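Local coordinates for carbohydrate binding module family 33 and 10 domain protein (Teredinibacter turnerae, PDB 6RW7) that probably cleaves cellulose oxidatively, as the copper-dependent AA10 lytic polysaccharide monooxygenase domain of a longer protein, at residues A[65-70]-A[131-136]; A[116-121]-A[179-184]; A[139-144]-A[170-175]. All coordinates share one frame; numbering follows the deposited sequence.

Contact 1: residues A[65-70]-A[131-136]; sequences EHVCGF and LTWADF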
loop_
_atom_site.group_PDB
_atom_site.type_symbol
_atom_site.label_atom_id
_atom_site.label_comp_id
_atom_site.label_asym_id
_atom_site.label_seq_id
_atom_site.Cartn_x
_atom_site.Cartn_y
_atom_site.Cartn_z
ATOM N N GLU A 65 13.843 -2.878 7.858
ATOM C CA GLU A 65 14.511 -1.573 7.645
ATOM C C GLU A 65 13.524 -0.623 6.975
ATOM O O GLU A 65 13.505 0.587 7.304
ATOM C CB GLU A 65 15.735 -1.699 6.736
ATOM N N HIS A 66 12.731 -1.153 6.049
ATOM C CA HIS A 66 11.851 -0.341 5.178
ATOM C C HIS A 66 10.379 -0.611 5.479
ATOM O O HIS A 66 10.001 -1.715 5.914
ATOM C CB HIS A 66 12.162 -0.595 3.701
ATOM C CG HIS A 66 13.604 -0.467 3.338
ATOM N ND1 HIS A 66 14.195 0.762 3.074
ATOM C CD2 HIS A 66 14.574 -1.407 3.203
ATOM C CE1 HIS A 66 15.477 0.554 2.777
ATOM N NE2 HIS A 66 15.726 -0.766 2.843
ATOM N N VAL A 67 9.562 0.406 5.229
ATOM C CA VAL A 67 8.096 0.320 5.406
ATOM C C VAL A 67 7.446 -0.194 4.118
ATOM O O VAL A 67 7.047 -1.362 4.070
ATOM C CB VAL A 67 7.556 1.689 5.844
ATOM C CG1 VAL A 67 6.041 1.664 5.860
ATOM C CG2 VAL A 67 8.152 2.097 7.201
ATOM N N CYS A 68 7.333 0.636 3.091
ATOM C CA CYS A 68 6.461 0.333 1.926
ATOM C C CYS A 68 6.949 -0.929 1.203
ATOM O O CYS A 68 6.092 -1.691 0.748
ATOM C CB CYS A 68 6.362 1.520 0.990
ATOM S SG CYS A 68 5.622 2.940 1.836
ATOM N N GLY A 69 8.266 -1.122 1.091
ATOM C CA GLY A 69 8.838 -2.294 0.404
ATOM C C GLY A 69 8.871 -3.510 1.307
ATOM O O GLY A 69 9.088 -4.624 0.812
ATOM N N PHE A 70 8.761 -3.286 2.622
ATOM C CA PHE A 70 8.800 -4.309 3.702
ATOM C C PHE A 70 9.992 -5.274 3.537
ATOM O O PHE A 70 9.851 -6.464 3.885
ATOM C CB PHE A 70 7.462 -5.040 3.790
ATOM C CG PHE A 70 7.139 -5.404 5.210
ATOM C CD1 PHE A 70 6.692 -4.445 6.109
ATOM C CD2 PHE A 70 7.357 -6.688 5.673
ATOM C CE1 PHE A 70 6.438 -4.770 7.426
ATOM C CE2 PHE A 70 7.102 -7.006 6.997
ATOM C CZ PHE A 70 6.630 -6.054 7.867
ATOM N N LEU A 131 10.318 6.666 5.106
ATOM C CA LEU A 131 9.427 6.367 6.241
ATOM C C LEU A 131 10.146 5.403 7.195
ATOM O O LEU A 131 10.970 4.586 6.764
ATOM C CB LEU A 131 8.139 5.751 5.705
ATOM C CG LEU A 131 7.292 6.679 4.845
ATOM C CD1 LEU A 131 6.205 5.871 4.122
ATOM C CD2 LEU A 131 6.692 7.796 5.693
ATOM N N THR A 132 9.849 5.535 8.480
ATOM C CA THR A 132 10.317 4.638 9.551
ATOM C C THR A 132 9.099 4.138 10.302
ATOM O O THR A 132 8.021 4.779 10.212
ATOM C CB THR A 132 11.274 5.340 10.529
ATOM O OG1 THR A 132 10.509 6.226 11.352
ATOM C CG2 THR A 132 12.371 6.095 9.818
ATOM N N TRP A 133 9.267 3.069 11.067
ATOM C CA TRP A 133 8.162 2.523 11.884
ATOM C C TRP A 133 7.739 3.545 12.943
ATOM O O TRP A 133 6.556 3.538 13.326
ATOM C CB TRP A 133 8.492 1.148 12.468
ATOM C CG TRP A 133 8.571 0.149 11.359
ATOM C CD1 TRP A 133 9.672 -0.539 10.958
ATOM C CD2 TRP A 133 7.515 -0.204 10.452
ATOM N NE1 TRP A 133 9.376 -1.303 9.873
ATOM C CE2 TRP A 133 8.067 -1.118 9.532
ATOM C CE3 TRP A 133 6.171 0.146 10.322
ATOM C CZ2 TRP A 133 7.330 -1.689 8.502
ATOM C CZ3 TRP A 133 5.431 -0.427 9.309
ATOM C CH2 TRP A 133 6.013 -1.313 8.393
ATOM N N ALA A 134 8.641 4.414 13.389
ATOM C CA ALA A 134 8.299 5.454 14.384
ATOM C C ALA A 134 7.256 6.422 13.802
ATOM O O ALA A 134 6.563 7.062 14.573
ATOM C CB ALA A 134 9.552 6.187 14.797
ATOM N N ASP A 135 7.117 6.515 12.477
ATOM C CA ASP A 135 6.110 7.391 11.833
ATOM C C ASP A 135 4.706 6.795 11.964
ATOM O O ASP A 135 3.742 7.553 11.773
ATOM C CB ASP A 135 6.412 7.575 10.350
ATOM C CG ASP A 135 7.704 8.313 10.063
ATOM O OD1 ASP A 135 8.030 9.235 10.862
ATOM O OD2 ASP A 135 8.362 8.001 9.020
ATOM N N PHE A 136 4.580 5.494 12.212
ATOM C CA PHE A 136 3.304 4.761 12.096
ATOM C C PHE A 136 2.767 4.360 13.456
ATOM O O PHE A 136 3.539 4.127 14.410
ATOM C CB PHE A 136 3.458 3.501 11.240
ATOM C CG PHE A 136 3.525 3.845 9.779
ATOM C CD1 PHE A 136 4.722 4.170 9.155
ATOM C CD2 PHE A 136 2.371 3.849 9.021
ATOM C CE1 PHE A 136 4.759 4.540 7.820
ATOM C CE2 PHE A 136 2.416 4.216 7.687
ATOM C CZ PHE A 136 3.607 4.529 7.086
HETATM O O HOH W 1 13.295 3.292 7.240
HETATM O O HOH W 2 10.982 2.882 4.686
#

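Contact 2: residues A[116-121]-A[179-184]; sequences FYITKP and HVIFAE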
loop_
_atom_site.group_PDB
_atom_site.type_symbol
_atom_site.label_atom_id
_atom_site.label_comp_id
_atom_site.label_asym_id
_atom_site.label_seq_id
_atom_site.Cartn_x
_atom_site.Cartn_y
_atom_site.Cartn_z
ATOM N N PHE A 116 -4.343 -2.655 7.645
ATOM C CA PHE A 116 -4.035 -1.253 7.304
ATOM C C PHE A 116 -3.515 -0.529 8.534
ATOM O O PHE A 116 -4.168 -0.579 9.593
ATOM C CB PHE A 116 -5.278 -0.510 6.833
ATOM C CG PHE A 116 -5.964 -1.063 5.613
ATOM C CD1 PHE A 116 -6.784 -2.178 5.695
ATOM C CD2 PHE A 116 -5.766 -0.475 4.379
ATOM C CE1 PHE A 116 -7.440 -2.645 4.565
ATOM C CE2 PHE A 116 -6.398 -0.964 3.256
ATOM C CZ PHE A 116 -7.226 -2.049 3.347
ATOM N N TYR A 117 -2.417 0.184 8.339
ATOM C CA TYR A 117 -1.808 1.076 9.340
ATOM C C TYR A 117 -1.812 2.491 8.788
ATOM O O TYR A 117 -1.737 2.658 7.575
ATOM C CB TYR A 117 -0.368 0.663 9.612
ATOM C CG TYR A 117 -0.162 -0.671 10.273
ATOM C CD1 TYR A 117 -0.206 -1.854 9.551
ATOM C CD2 TYR A 117 0.160 -0.743 11.621
ATOM C CE1 TYR A 117 -0.001 -3.066 10.186
ATOM C CE2 TYR A 117 0.431 -1.945 12.245
ATOM C CZ TYR A 117 0.369 -3.115 11.518
ATOM O OH TYR A 117 0.581 -4.334 12.130
ATOM N N ILE A 118 -1.837 3.482 9.679
ATOM C CA ILE A 118 -1.720 4.900 9.260
ATOM C C ILE A 118 -0.620 5.546 10.084
ATOM O O ILE A 118 -0.339 5.084 11.210
ATOM C CB ILE A 118 -3.082 5.622 9.370
ATOM C CG1 ILE A 118 -3.069 6.960 8.626
ATOM C CG2 ILE A 118 -3.546 5.750 10.812
ATOM C CD1 ILE A 118 -4.440 7.501 8.380
ATOM N N THR A 119 -0.049 6.606 9.540
ATOM C CA THR A 119 0.925 7.431 10.271
ATOM C C THR A 119 0.276 7.981 11.551
ATOM O O THR A 119 -0.949 8.182 11.619
ATOM C CB THR A 119 1.526 8.491 9.346
ATOM O OG1 THR A 119 0.478 9.075 8.558
ATOM C CG2 THR A 119 2.599 7.909 8.449
ATOM N N LYS A 120 1.104 8.205 12.555
ATOM C CA LYS A 120 0.693 8.796 13.840
ATOM C C LYS A 120 0.091 10.170 13.590
ATOM O O LYS A 120 0.403 10.840 12.607
ATOM C CB LYS A 120 1.896 8.898 14.763
ATOM C CG LYS A 120 2.481 7.578 15.213
ATOM C CD LYS A 120 3.497 7.774 16.311
ATOM C CE LYS A 120 3.758 6.500 17.077
ATOM N NZ LYS A 120 4.762 5.694 16.380
ATOM N N PRO A 121 -0.790 10.641 14.489
ATOM C CA PRO A 121 -1.470 11.907 14.236
ATOM C C PRO A 121 -0.527 13.109 14.096
ATOM O O PRO A 121 -0.850 14.005 13.356
ATOM C CB PRO A 121 -2.439 12.061 15.411
ATOM C CG PRO A 121 -1.971 11.083 16.431
ATOM C CD PRO A 121 -1.262 9.960 15.704
ATOM N N HIS A 179 -0.501 12.387 5.258
ATOM C CA HIS A 179 -0.324 11.099 5.959
ATOM C C HIS A 179 -0.018 9.997 4.960
ATOM O O HIS A 179 -0.099 10.210 3.732
ATOM C CB HIS A 179 -1.537 10.812 6.847
ATOM C CG HIS A 179 -1.540 11.698 8.041
ATOM N ND1 HIS A 179 -0.782 11.406 9.161
ATOM C CD2 HIS A 179 -2.101 12.915 8.250
ATOM C CE1 HIS A 179 -0.916 12.378 10.030
ATOM N NE2 HIS A 179 -1.703 13.353 9.485
ATOM N N VAL A 180 0.346 8.845 5.501
ATOM C CA VAL A 180 0.578 7.636 4.679
ATOM C C VAL A 180 -0.191 6.489 5.297
ATOM O O VAL A 180 -0.166 6.328 6.529
ATOM C CB VAL A 180 2.068 7.282 4.589
ATOM C CG1 VAL A 180 2.239 6.056 3.718
ATOM C CG2 VAL A 180 2.903 8.433 4.059
ATOM N N ILE A 181 -0.843 5.717 4.440
ATOM C CA ILE A 181 -1.462 4.427 4.836
ATOM C C ILE A 181 -0.572 3.307 4.303
ATOM O O ILE A 181 -0.224 3.320 3.121
ATOM C CB ILE A 181 -2.919 4.365 4.345
ATOM C CG1 ILE A 181 -3.742 5.415 5.088
ATOM C CG2 ILE A 181 -3.494 2.956 4.492
ATOM C CD1 ILE A 181 -5.121 5.663 4.539
ATOM N N PHE A 182 -0.195 2.386 5.182
ATOM C CA PHE A 182 0.609 1.189 4.856
ATOM C C PHE A 182 -0.338 -0.010 4.972
ATOM O O PHE A 182 -0.946 -0.217 6.036
ATOM C CB PHE A 182 1.844 1.110 5.765
ATOM C CG PHE A 182 2.438 -0.270 5.806
ATOM C CD1 PHE A 182 3.258 -0.687 4.781
ATOM C CD2 PHE A 182 2.130 -1.164 6.815
ATOM C CE1 PHE A 182 3.781 -1.963 4.761
ATOM C CE2 PHE A 182 2.654 -2.446 6.799
ATOM C CZ PHE A 182 3.463 -2.837 5.765
ATOM N N ALA A 183 -0.480 -0.789 3.905
ATOM C CA ALA A 183 -1.493 -1.852 3.835
ATOM C C ALA A 183 -0.886 -3.165 3.364
ATOM O O ALA A 183 0.048 -3.180 2.551
ATOM C CB ALA A 183 -2.606 -1.440 2.907
ATOM N N GLU A 184 -1.499 -4.240 3.828
ATOM C CA GLU A 184 -1.088 -5.605 3.489
ATOM C C GLU A 184 -2.286 -6.417 3.013
ATOM O O GLU A 184 -3.391 -6.276 3.583
ATOM C CB GLU A 184 -0.507 -6.317 4.711
ATOM C CG GLU A 184 0.634 -5.587 5.375
ATOM C CD GLU A 184 1.190 -6.288 6.602
ATOM O OE1 GLU A 184 0.524 -7.242 7.104
ATOM O OE2 GLU A 184 2.279 -5.877 7.043
HETATM O O HOH W 3 -3.169 14.630 11.950
#

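Contact 3: residues A[139-144]-A[170-175]; sequences QPFCDE and CNVPSR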
loop_
_atom_site.group_PDB
_atom_site.type_symbol
_atom_site.label_atom_id
_atom_site.label_comp_id
_atom_site.label_asym_id
_atom_site.label_seq_id
_atom_site.Cartn_x
_atom_site.Cartn_y
_atom_site.Cartn_z
ATOM N N GLN A 139 -0.418 -0.304 16.085
ATOM C CA GLN A 139 -1.476 -1.286 15.792
ATOM C C GLN A 139 -2.183 -0.849 14.523
ATOM O O GLN A 139 -2.321 0.340 14.238
ATOM C CB GLN A 139 -2.458 -1.395 16.961
ATOM C CG GLN A 139 -1.816 -1.929 18.241
ATOM C CD GLN A 139 -1.377 -3.358 18.088
ATOM O OE1 GLN A 139 -2.065 -4.173 17.478
ATOM N NE2 GLN A 139 -0.202 -3.673 18.610
ATOM N N PRO A 140 -2.735 -1.801 13.753
ATOM C CA PRO A 140 -3.505 -1.422 12.570
ATOM C C PRO A 140 -4.824 -0.732 12.941
ATOM O O PRO A 140 -5.423 -1.098 13.936
ATOM C CB PRO A 140 -3.773 -2.741 11.835
ATOM C CG PRO A 140 -3.492 -3.818 12.846
ATOM C CD PRO A 140 -2.592 -3.248 13.925
ATOM N N PHE A 141 -5.283 0.197 12.108
ATOM C CA PHE A 141 -6.613 0.830 12.290
ATOM C C PHE A 141 -7.699 -0.022 11.637
ATOM O O PHE A 141 -8.869 0.170 11.946
ATOM C CB PHE A 141 -6.617 2.252 11.741
ATOM C CG PHE A 141 -6.582 2.384 10.240
ATOM C CD1 PHE A 141 -7.739 2.320 9.487
ATOM C CD2 PHE A 141 -5.389 2.607 9.579
ATOM C CE1 PHE A 141 -7.705 2.475 8.110
ATOM C CE2 PHE A 141 -5.348 2.802 8.211
ATOM C CZ PHE A 141 -6.503 2.700 7.474
ATOM N N CYS A 142 -7.332 -0.945 10.747
ATOM C CA CYS A 142 -8.301 -1.820 10.067
ATOM C C CYS A 142 -7.615 -3.166 9.876
ATOM O O CYS A 142 -6.476 -3.184 9.418
ATOM C CB CYS A 142 -8.721 -1.179 8.752
ATOM S SG CYS A 142 -10.021 -2.063 7.853
ATOM N N ASP A 143 -8.251 -4.238 10.316
ATOM C CA ASP A 143 -7.660 -5.595 10.256
ATOM C C ASP A 143 -8.845 -6.530 10.086
ATOM O O ASP A 143 -9.578 -6.739 11.064
ATOM C CB ASP A 143 -6.796 -5.882 11.484
ATOM C CG ASP A 143 -6.160 -7.263 11.481
ATOM O OD1 ASP A 143 -6.372 -8.018 10.535
ATOM O OD2 ASP A 143 -5.519 -7.575 12.442
ATOM N N GLU A 144 -9.093 -6.938 8.849
ATOM C CA GLU A 144 -10.296 -7.702 8.488
ATOM C C GLU A 144 -9.831 -9.033 7.928
ATOM O O GLU A 144 -9.129 -9.031 6.892
ATOM C CB GLU A 144 -11.158 -6.908 7.522
ATOM C CG GLU A 144 -11.696 -5.634 8.142
ATOM C CD GLU A 144 -12.668 -5.791 9.300
ATOM O OE1 GLU A 144 -13.134 -6.928 9.578
ATOM O OE2 GLU A 144 -12.923 -4.772 9.979
ATOM N N CYS A 170 -13.273 0.188 5.877
ATOM C CA CYS A 170 -12.468 0.477 7.078
ATOM C C CYS A 170 -12.975 1.775 7.695
ATOM O O CYS A 170 -13.435 2.649 6.952
ATOM C CB CYS A 170 -10.991 0.649 6.738
ATOM S SG CYS A 170 -10.136 -0.833 6.128
ATOM N N ASN A 171 -12.804 1.910 9.004
ATOM C CA ASN A 171 -12.998 3.193 9.718
ATOM C C ASN A 171 -11.644 3.907 9.768
ATOM O O ASN A 171 -10.803 3.547 10.604
ATOM C CB ASN A 171 -13.553 2.944 11.122
ATOM C CG ASN A 171 -13.820 4.218 11.884
ATOM O OD1 ASN A 171 -14.064 5.269 11.294
ATOM N ND2 ASN A 171 -13.749 4.131 13.202
ATOM N N VAL A 172 -11.445 4.898 8.909
ATOM C CA VAL A 172 -10.175 5.654 8.843
ATOM C C VAL A 172 -10.142 6.642 9.996
ATOM O O VAL A 172 -11.088 7.398 10.174
ATOM C CB VAL A 172 -10.030 6.336 7.478
ATOM C CG1 VAL A 172 -8.744 7.133 7.406
ATOM C CG2 VAL A 172 -10.062 5.313 6.345
ATOM N N PRO A 173 -9.064 6.637 10.809
ATOM C CA PRO A 173 -8.937 7.582 11.917
ATOM C C PRO A 173 -8.934 9.038 11.454
ATOM O O PRO A 173 -8.512 9.338 10.335
ATOM C CB PRO A 173 -7.578 7.231 12.541
ATOM C CG PRO A 173 -7.339 5.793 12.155
ATOM C CD PRO A 173 -7.953 5.674 10.780
ATOM N N SER A 174 -9.374 9.918 12.341
ATOM C CA SER A 174 -9.351 11.374 12.096
ATOM C C SER A 174 -7.895 11.781 11.937
ATOM O O SER A 174 -7.049 11.409 12.789
ATOM C CB SER A 174 -9.960 12.181 13.204
ATOM O OG SER A 174 -11.326 11.857 13.380
ATOM N N ARG A 175 -7.607 12.510 10.874
ATOM C CA ARG A 175 -6.256 13.012 10.569
ATOM C C ARG A 175 -6.409 14.370 9.911
ATOM O O ARG A 175 -7.514 14.668 9.363
ATOM C CB ARG A 175 -5.491 12.071 9.639
ATOM C CG ARG A 175 -5.014 10.777 10.284
ATOM C CD ARG A 175 -3.940 11.017 11.324
ATOM N NE ARG A 175 -3.388 9.807 11.941
ATOM C CZ ARG A 175 -3.902 9.161 12.970
ATOM N NH1 ARG A 175 -5.036 9.552 13.531
ATOM N NH2 ARG A 175 -3.249 8.113 13.446
HETATM O O HOH W 4 -11.433 -0.155 10.498
#

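Contact 1: residues A[65-70]-A[131-136]
Val67 packs its isopropyl group among Leu131, Trp133 and Phe136, and no direct hydrogen bond joins the two segments. Its CB lies 4.1 Å from Leu131 CB, and the two methyls then part. CG2, anti to the carbonyl carbon, sits over the centre of the six-membered ring of Trp133 as a CH-pi contact, 3.9 Å from the centroid and only 6° off the ring normal; it also touches the carbonyl of Leu131. CG1, anti to the backbone N (chi1 173°), reaches Phe136 CE1 at 3.7 Å and the CH2 corner of Trp133. One branch thus lies on the indole face while the other fills the angle between indole and phenyl. Phe70 meets the benzo rim of Trp133 with its own rim, CE1 to CZ2 at 3.4 Å and the planes at 74°. Next to this contact, beyond CE2, NE1 bonds to Thr64 OG1, which fixes the indole. Next in the turn, Cys68 SG, disulfide-linked to Cys198, rests 3.8 Å from Leu131 CD1. Polar linkage comes through water: Leu131 O contacts two molecules, one also bound to Glu65 O, the other accepting from Val67 N at 2.9 Å. Following Leu131 in the chain, the 3-10 turn 133-135 is braced by Thr132 N, which donates to Asp135 OD2 from above the carboxylate plane. Val67 belongs to a type I turn (67-70), and together these apolar contacts pack two inter-strand loops against strand 178-187 on the outside of the beta-sandwich that forms the LPMO core.

Contact 2: residues A[116-121]-A[179-184]
Strands 116-118 and 179-184 run antiparallel with axes 4.6 Å apart at their closest and N-to-C directions at 161°, Tyr117 and Phe182 forming a hydrogen-bonded pair between the non-hydrogen-bonded pairs Phe116-Ala183 and Ile118-Ile181. Tyr117 N gives a nearly straight bond to Phe182 O, and Phe182 N answers to Tyr117 O. Beyond the strand pairing, Thr119 N still reaches Val180 O at 3.0 Å. The threonine hydroxyl then takes over: with OG1 between the backbone N and the carbonyl carbon (chi1 44°), it accepts from Val180 N at 3.1 Å and shares a 2.7 Å hydrogen bond with His179 ND1. The imidazole therefore meets Thr119 at its edge, while its CE1 corner comes to 3.3 Å from Lys120 O, also near the ring plane. At the next ring atom, NE2, a water bridges to Pro121 O, and NE2 has a second, weak bond to Ser176 O, so both ring nitrogens are engaged. On one face of the sheet, Phe116 CD2 lies 3.6 Å from Ala183 CB, with Ile181 CG2 at the ring edge, and Ile118 CG1 packs on Ile181 CG1. On the other face, Tyr117 and Phe182 lie side by side pointing the same way, CD1 to CD2 at 3.7 Å, Tyr117 arriving at the edge of the Phe182 ring. The face with Phe116, Ile181 and Ala183 packs on Phe98 and Trp100 of strand 96-101 and Ile4 of strand 3-6, the second sheet of the sandwich. Phe182 meets Trp133 edge-to-face and packs on strand 193-202, whose Val199 and Val201 bond to Ile181 and His179 along the strand's other edge.

Contact 3: residues A[139-144]-A[170-175]
A disulfide between Cys142 and Cys170 cross-links the two sheets of the LPMO beta-sandwich, joining strand 142-145 of the mixed sheet to strand 165-172 of the four-stranded one, with Phe141 packed beside it. No direct hydrogen bond spans these segments. Cys142 SG stands anti to its backbone N (chi1 -175°) and meets Cys170 SG at 2.1 Å, with a dihedral of -74° about the S-S bond. Opposite Phe116 the chain makes a classic beta bulge at Phe141 and Cys142, which lets two consecutive residues, Phe141 just before the strand and Cys142 at its start, both point toward 170-175. The Phe141 side chain crosses Pro173 at about a right angle, and Pro173 CD sits over one face of the ring, 3.9 Å from the centroid: a CH-pi contact. Around CE1, Cys170 CB and Val172 CG2 come in obliquely at 4.0 and 4.1 Å, while CD1 lies 3.5 Å from Asn171 O. Cys170 also touches Phe116 and Phe98, the aromatic filling between the sheets. The two backbones are linked through one water, which donates to Phe141 O and accepts from Asn171 N at 2.9 Å.

Overall arrangement
From the N terminus, 65-70 is reached first, in the long loop between strands 52-54 and 89-90; contact 1 closes when 131-136 comes back to it, with 60 residues between. Before that, 116-121 has opened contact 2, so the two cross, and they touch where Lys120 N and NZ meet the carbonyls of Asp135 and Phe136. Contact 3 follows contact 1 in series: 139-144 leaves just after 131-136, pairs with Phe116 and meets 170-175 before 179-184 completes contact 2, whose span encloses it. Contact 2 thus forms the centre, with contact 1 tying outer loops to its sheet and contact 3 fastening that sheet to the opposite one.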